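Local coordinates for hydroxyethylthiazole kinase (Pyrococcus horikoshii, PDB 3HPD), which probably phosphorylates the hydroxyl group of 4-methyl-5-beta-hydroxyethylthiazole with ATP, a magnesium-dependent step of thiamine biosynthesis, at residues A[42-46]-A[47-51]; A[108-111]-A[112-116]. All blocks are in the same frame, centred on the assembly; numbering follows the deposited sequence.

Overall arrangement
Interaction 1 (42-46 with 47-51) closes before interaction 2 (108-111 with 112-116) opens; their centres lie 19 Å apart and their nearest atoms about 11 Å, without touching. The first joins strand 40-43, outermost in this chain's sheet, to helix 50-56; the second ends helix 100-112 and leads into strand 116-120, in the middle of the same sheet. Both lean on helix 69-85, where Leu-50 touches Ile-81 and Arg-112 pairs with Glu-80. The two are thus a strand-to-helix and a helix-to-strand connection of one ribokinase-clan alpha/beta fold. Interaction 1 also meets a second subunit, whereas no other chain touches the segments of interaction 2.

Interaction 1 (A[42-46]-A[47-51]); sequences VMAHA and EEELE
A tight turn carries the chain from strand 40-43 into helix 50-56, joining Ala-46 to Glu-49, the residue at the N-cap position. Glu-49 N donates to Ala-46 O at 3.0 Å in a nearly straight bond (165° at the hydrogen), its nitrogen standing 53° out of the carbonyl plane; the backbone angles of Glu-47 and Glu-48 are those of a type I turn. With CG between its backbone N and carbonyl carbon (chi1 71°) and an extended chain beyond, Glu-49 carries its carboxylate back beside Ala-44, just past the strand, where OE2 lies 3.4 Å from Ala-44 CB. A water bridges this return: it donates to Glu-49 OE2 at 2.7 Å and accepts from His-45 N at 2.8 Å. The other oxygen, OE1, forms a salt bridge with Arg-102 and a hydrogen bond with Thr-99, both of the second subunit, while His-45 NE2 bonds to Asp-68 of that subunit. Leu-50 packs over the carbonyls of the turn: CG lies 3.3 Å from Ala-46 O and CD2 3.8 Å from His-45 O, and the side chain also touches His-19, Lys-77 and Ile-81. An alanine in place of Leu-50 removes CG and both methyls, and would probably leave a gap between the turn, strand 17-21 and helix 69-85. Because one carboxylate oxygen serves the water bridge and the other the neighbouring subunit, the turn is probably coupled to the subunit interface, and the buried charge of Glu-49 is probably balanced by the arginine across it.

Interaction 2 (A[108-111]-A[112-116]); sequences EILS and RGVDV
The Arg-112 guanidinium receives Glu-108 O at its edge, only 7° out of its plane, while Glu-108 OE2 lies well off that plane. The edge contact is a hydrogen bond from Arg-112 NH1 to Glu-108 O at 2.9 Å, although the donor stands above the carbonyl plane. The two side chains run side by side, carboxylate and guanidinium planes 54° apart, and NH1 comes to 3.1 Å from Glu-108 CG. Between OE2 and Arg-112 NH2 the salt bridge is long, 4.0 Å, and no N-H points at the oxygen. Firmer charge partners lie on helix 69-85: Arg-72 for Glu-108 OE2 and Glu-80 for Arg-112 NE. With CG anti to the carbonyl carbon and the chain extended to NE, a turn at chi4 (64°) brings NH1 to Glu-108 O. The last turn of helix 100-112 closes with Gly-113 N donating to Ile-109 O at 3.0 Å; Gly-113 then takes a positive phi, where a side chain would press on the carbonyl oxygen of Arg-112. Val-114 folds against the helix, CG1 meeting Ile-109 CG2 at 3.6 Å and CG2 meeting Leu-110 CD2 at 3.6 Å, while a water accepts from Val-114 N and lies within hydrogen-bonding distance of Leu-110 O. The bent NH1 bond and the buried valine thus hold the helix end, and the alternating charges are likely to tie it to helix 69-85.

Interaction 1 (A[42-46]-A[47-51])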
ATOM      1  N   VAL A  42      11.738   3.774  -7.798  1.00 10.84           N
ATOM      2  CA  VAL A  42      10.883   4.580  -8.648  1.00 11.50           C
ATOM      3  C   VAL A  42       9.894   3.603  -9.258  1.00 11.46           C
ATOM      4  O   VAL A  42      10.285   2.628  -9.901  1.00 11.31           O
ATOM      5  CB  VAL A  42      11.645   5.341  -9.770  1.00 12.25           C
ATOM      6  CG1 VAL A  42      12.376   4.378 -10.692  1.00 14.02           C
ATOM      7  CG2 VAL A  42      10.650   6.188 -10.566  1.00 15.15           C
ATOM      8  N   MET A  43       8.612   3.837  -9.000  1.00 11.75           N
ATOM      9  CA  MET A  43       7.556   2.992  -9.536  1.00 12.26           C
ATOM     10  C   MET A  43       6.885   3.738 -10.685  1.00 14.90           C
ATOM     11  O   MET A  43       6.351   4.832 -10.496  1.00 16.72           O
ATOM     12  CB  MET A  43       6.522   2.666  -8.452  1.00 12.60           C
ATOM     13  CG  MET A  43       6.892   1.487  -7.548  1.00 12.21           C
ATOM     14  SD  MET A  43       8.440   1.706  -6.655  1.00 14.00           S
ATOM     15  CE  MET A  43       8.510   0.171  -5.724  1.00 12.42           C
ATOM     16  N   ALA A  44       6.932   3.155 -11.878  1.00 14.44           N
ATOM     17  CA  ALA A  44       6.332   3.767 -13.057  1.00 12.83           C
ATOM     18  C   ALA A  44       5.970   2.680 -14.058  1.00 14.44           C
ATOM     19  O   ALA A  44       6.692   1.691 -14.204  1.00 15.17           O
ATOM     20  CB  ALA A  44       7.300   4.759 -13.683  1.00 11.87           C
ATOM     21  N   HIS A  45       4.860   2.870 -14.761  1.00 14.52           N
ATOM     22  CA  HIS A  45       4.405   1.877 -15.725  1.00 13.89           C
ATOM     23  C   HIS A  45       3.848   2.467 -17.022  1.00 13.49           C
ATOM     24  O   HIS A  45       3.713   1.756 -18.015  1.00 13.82           O
ATOM     25  CB  HIS A  45       3.320   1.007 -15.086  1.00 13.20           C
ATOM     26  CG  HIS A  45       2.074   1.764 -14.745  1.00 12.55           C
ATOM     27  ND1 HIS A  45       2.004   2.642 -13.687  1.00 12.46           N
ATOM     28  CD2 HIS A  45       0.870   1.821 -15.364  1.00 14.37           C
ATOM     29  CE1 HIS A  45       0.810   3.213 -13.670  1.00 11.00           C
ATOM     30  NE2 HIS A  45       0.105   2.733 -14.676  1.00 11.19           N
ATOM     31  N   ALA A  46       3.513   3.753 -17.015  1.00 12.60           N
ATOM     32  CA  ALA A  46       2.937   4.378 -18.205  1.00 12.22           C
ATOM     33  C   ALA A  46       3.829   4.231 -19.431  1.00 14.55           C
ATOM     34  O   ALA A  46       5.012   4.571 -19.399  1.00 13.23           O
ATOM     35  CB  ALA A  46       2.646   5.858 -17.939  1.00 11.52           C
ATOM     36  N   GLU A  47       3.256   3.718 -20.516  1.00 15.76           N
ATOM     37  CA  GLU A  47       4.024   3.538 -21.739  1.00 17.84           C
ATOM     38  C   GLU A  47       4.563   4.872 -22.243  1.00 17.43           C
ATOM     39  O   GLU A  47       5.568   4.913 -22.957  1.00 17.43           O
ATOM     40  CB  GLU A  47       3.160   2.855 -22.803  1.00 22.98           C
ATOM     41  CG  GLU A  47       3.015   1.355 -22.567  1.00 28.79           C
ATOM     42  CD  GLU A  47       1.979   0.708 -23.463  1.00 34.17           C
ATOM     43  OE1 GLU A  47       2.024   0.934 -24.692  1.00 36.30           O
ATOM     44  OE2 GLU A  47       1.123  -0.033 -22.935  1.00 36.50           O
ATOM     45  N   GLU A  48       3.910   5.964 -21.848  1.00 15.82           N
ATOM     46  CA  GLU A  48       4.338   7.295 -22.257  1.00 14.59           C
ATOM     47  C   GLU A  48       5.649   7.750 -21.614  1.00 15.18           C
ATOM     48  O   GLU A  48       6.240   8.733 -22.056  1.00 14.12           O
ATOM     49  CB  GLU A  48       3.255   8.337 -21.956  1.00 15.73           C
ATOM     50  CG  GLU A  48       2.024   8.230 -22.834  1.00 17.22           C
ATOM     51  CD  GLU A  48       0.951   7.335 -22.245  1.00 19.81           C
ATOM     52  OE1 GLU A  48       1.286   6.446 -21.433  1.00 17.83           O
ATOM     53  OE2 GLU A  48      -0.231   7.516 -22.606  1.00 22.54           O
ATOM     54  N   GLU A  49       6.103   7.051 -20.575  1.00 13.28           N
ATOM     55  CA  GLU A  49       7.349   7.431 -19.914  1.00 13.55           C
ATOM     56  C   GLU A  49       8.302   6.268 -19.648  1.00 13.30           C
ATOM     57  O   GLU A  49       9.347   6.462 -19.032  1.00 13.54           O
ATOM     58  CB  GLU A  49       7.056   8.142 -18.586  1.00 13.07           C
ATOM     59  CG  GLU A  49       6.515   7.231 -17.489  1.00 13.26           C
ATOM     60  CD  GLU A  49       6.278   7.964 -16.178  1.00 16.45           C
ATOM     61  OE1 GLU A  49       6.678   9.144 -16.067  1.00 16.72           O
ATOM     62  OE2 GLU A  49       5.696   7.356 -15.253  1.00 15.73           O
ATOM     63  N   LEU A  50       7.960   5.067 -20.109  1.00 13.59           N
ATOM     64  CA  LEU A  50       8.829   3.913 -19.879  1.00 14.09           C
ATOM     65  C   LEU A  50      10.252   4.114 -20.384  1.00 14.28           C
ATOM     66  O   LEU A  50      11.209   3.824 -19.672  1.00 13.68           O
ATOM     67  CB  LEU A  50       8.256   2.651 -20.531  1.00 14.07           C
ATOM     68  CG  LEU A  50       7.060   1.980 -19.858  1.00 15.96           C
ATOM     69  CD1 LEU A  50       6.628   0.769 -20.683  1.00 16.25           C
ATOM     70  CD2 LEU A  50       7.441   1.554 -18.444  1.00 16.76           C
ATOM     71  N   GLU A  51      10.402   4.603 -21.609  1.00 15.69           N
ATOM     72  CA  GLU A  51      11.745   4.793 -22.146  1.00 17.17           C
ATOM     73  C   GLU A  51      12.576   5.758 -21.306  1.00 16.64           C
ATOM     74  O   GLU A  51      13.709   5.446 -20.937  1.00 16.30           O
ATOM     75  CB  GLU A  51      11.691   5.274 -23.600  1.00 20.88           C
ATOM     76  CG  GLU A  51      13.072   5.533 -24.198  1.00 26.08           C
ATOM     77  CD  GLU A  51      13.145   5.226 -25.684  1.00 32.00           C
ATOM     78  OE1 GLU A  51      13.810   4.233 -26.054  1.00 35.12           O
ATOM     79  OE2 GLU A  51      12.534   5.970 -26.478  1.00 32.42           O
TER
HETATM   80  O   HOH W   1       3.785   5.501 -14.718  1.00 11.05           O

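Interaction 2 (A[108-111]-A[112-116])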
ATOM      1  N   GLU A 108       6.915 -15.106 -21.673  1.00 16.55           N
ATOM      2  CA  GLU A 108       7.032 -14.096 -22.716  1.00 18.43           C
ATOM      3  C   GLU A 108       8.190 -13.152 -22.388  1.00 18.30           C
ATOM      4  O   GLU A 108       8.985 -12.786 -23.257  1.00 18.42           O
ATOM      5  CB  GLU A 108       5.722 -13.313 -22.808  1.00 21.86           C
ATOM      6  CG  GLU A 108       5.602 -12.406 -24.011  1.00 30.43           C
ATOM      7  CD  GLU A 108       4.246 -11.728 -24.080  1.00 33.54           C
ATOM      8  OE1 GLU A 108       3.313 -12.194 -23.388  1.00 35.78           O
ATOM      9  OE2 GLU A 108       4.110 -10.738 -24.832  1.00 36.96           O
ATOM     10  N   ILE A 109       8.280 -12.762 -21.122  1.00 15.74           N
ATOM     11  CA  ILE A 109       9.340 -11.874 -20.665  1.00 15.17           C
ATOM     12  C   ILE A 109      10.676 -12.620 -20.677  1.00 17.03           C
ATOM     13  O   ILE A 109      11.703 -12.079 -21.097  1.00 17.08           O
ATOM     14  CB  ILE A 109       9.024 -11.357 -19.243  1.00 15.19           C
ATOM     15  CG1 ILE A 109       7.810 -10.422 -19.304  1.00 14.44           C
ATOM     16  CG2 ILE A 109      10.242 -10.652 -18.641  1.00 13.65           C
ATOM     17  CD1 ILE A 109       7.281 -10.001 -17.951  1.00 13.29           C
ATOM     18  N   LEU A 110      10.655 -13.870 -20.222  1.00 15.87           N
ATOM     19  CA  LEU A 110      11.862 -14.688 -20.193  1.00 16.01           C
ATOM     20  C   LEU A 110      12.399 -14.944 -21.600  1.00 17.39           C
ATOM     21  O   LEU A 110      13.610 -15.055 -21.802  1.00 16.54           O
ATOM     22  CB  LEU A 110      11.578 -16.020 -19.491  1.00 16.33           C
ATOM     23  CG  LEU A 110      11.478 -15.947 -17.966  1.00 15.22           C
ATOM     24  CD1 LEU A 110      10.818 -17.196 -17.409  1.00 13.83           C
ATOM     25  CD2 LEU A 110      12.874 -15.763 -17.387  1.00 16.29           C
ATOM     26  N   SER A 111      11.496 -15.034 -22.572  1.00 17.95           N
ATOM     27  CA  SER A 111      11.896 -15.280 -23.952  1.00 19.83           C
ATOM     28  C   SER A 111      12.707 -14.102 -24.477  1.00 20.08           C
ATOM     29  O   SER A 111      13.658 -14.279 -25.235  1.00 20.54           O
ATOM     30  CB  SER A 111      10.667 -15.491 -24.836  1.00 21.23           C
ATOM     31  OG  SER A 111      11.054 -15.853 -26.149  1.00 25.72           O
ATOM     32  N   ARG A 112      12.328 -12.897 -24.070  1.00 18.90           N
ATOM     33  CA  ARG A 112      13.046 -11.710 -24.498  1.00 19.69           C
ATOM     34  C   ARG A 112      14.365 -11.606 -23.740  1.00 19.22           C
ATOM     35  O   ARG A 112      15.347 -11.077 -24.260  1.00 19.80           O
ATOM     36  CB  ARG A 112      12.173 -10.475 -24.291  1.00 19.62           C
ATOM     37  CG  ARG A 112      10.990 -10.463 -25.251  1.00 21.32           C
ATOM     38  CD  ARG A 112      10.022  -9.336 -24.976  1.00 24.08           C
ATOM     39  NE  ARG A 112       8.996  -9.237 -26.013  1.00 26.46           N
ATOM     40  CZ  ARG A 112       8.092 -10.177 -26.277  1.00 27.84           C
ATOM     41  NH1 ARG A 112       8.071 -11.309 -25.582  1.00 28.89           N
ATOM     42  NH2 ARG A 112       7.199  -9.982 -27.236  1.00 27.01           N
ATOM     43  N   GLY A 113      14.390 -12.126 -22.515  1.00 18.50           N
ATOM     44  CA  GLY A 113      15.615 -12.116 -21.738  1.00 16.58           C
ATOM     45  C   GLY A 113      15.652 -11.256 -20.491  1.00 16.80           C
ATOM     46  O   GLY A 113      15.372 -10.058 -20.538  1.00 17.46           O
ATOM     47  N   VAL A 114      15.999 -11.883 -19.370  1.00 14.92           N
ATOM     48  CA  VAL A 114      16.121 -11.192 -18.092  1.00 14.78           C
ATOM     49  C   VAL A 114      17.484 -11.564 -17.518  1.00 14.74           C
ATOM     50  O   VAL A 114      18.129 -12.499 -17.993  1.00 14.67           O
ATOM     51  CB  VAL A 114      15.012 -11.607 -17.088  1.00 13.98           C
ATOM     52  CG1 VAL A 114      13.640 -11.404 -17.710  1.00 14.28           C
ATOM     53  CG2 VAL A 114      15.205 -13.052 -16.655  1.00 14.76           C
ATOM     54  N   ASP A 115      17.921 -10.835 -16.500  1.00 14.33           N
ATOM     55  CA  ASP A 115      19.214 -11.092 -15.886  1.00 14.97           C
ATOM     56  C   ASP A 115      19.107 -11.934 -14.628  1.00 13.74           C
ATOM     57  O   ASP A 115      20.051 -12.623 -14.253  1.00 13.64           O
ATOM     58  CB  ASP A 115      19.902  -9.763 -15.599  1.00 17.07           C
ATOM     59  CG  ASP A 115      20.220  -9.006 -16.871  1.00 20.64           C
ATOM     60  OD1 ASP A 115      21.237  -9.343 -17.513  1.00 22.79           O
ATOM     61  OD2 ASP A 115      19.442  -8.100 -17.244  1.00 19.96           O
ATOM     62  N   VAL A 116      17.948 -11.872 -13.981  1.00 13.40           N
ATOM     63  CA  VAL A 116      17.689 -12.649 -12.775  1.00 11.28           C
ATOM     64  C   VAL A 116      16.225 -13.065 -12.750  1.00 10.50           C
ATOM     65  O   VAL A 116      15.338 -12.246 -12.994  1.00 11.61           O
ATOM     66  CB  VAL A 116      17.973 -11.843 -11.478  1.00 11.64           C
ATOM     67  CG1 VAL A 116      17.535 -12.650 -10.251  1.00  9.33           C
ATOM     68  CG2 VAL A 116      19.454 -11.518 -11.370  1.00 10.33           C
TER
HETATM   69  O   HOH W   2      15.735 -15.036 -19.766  1.00 17.99           O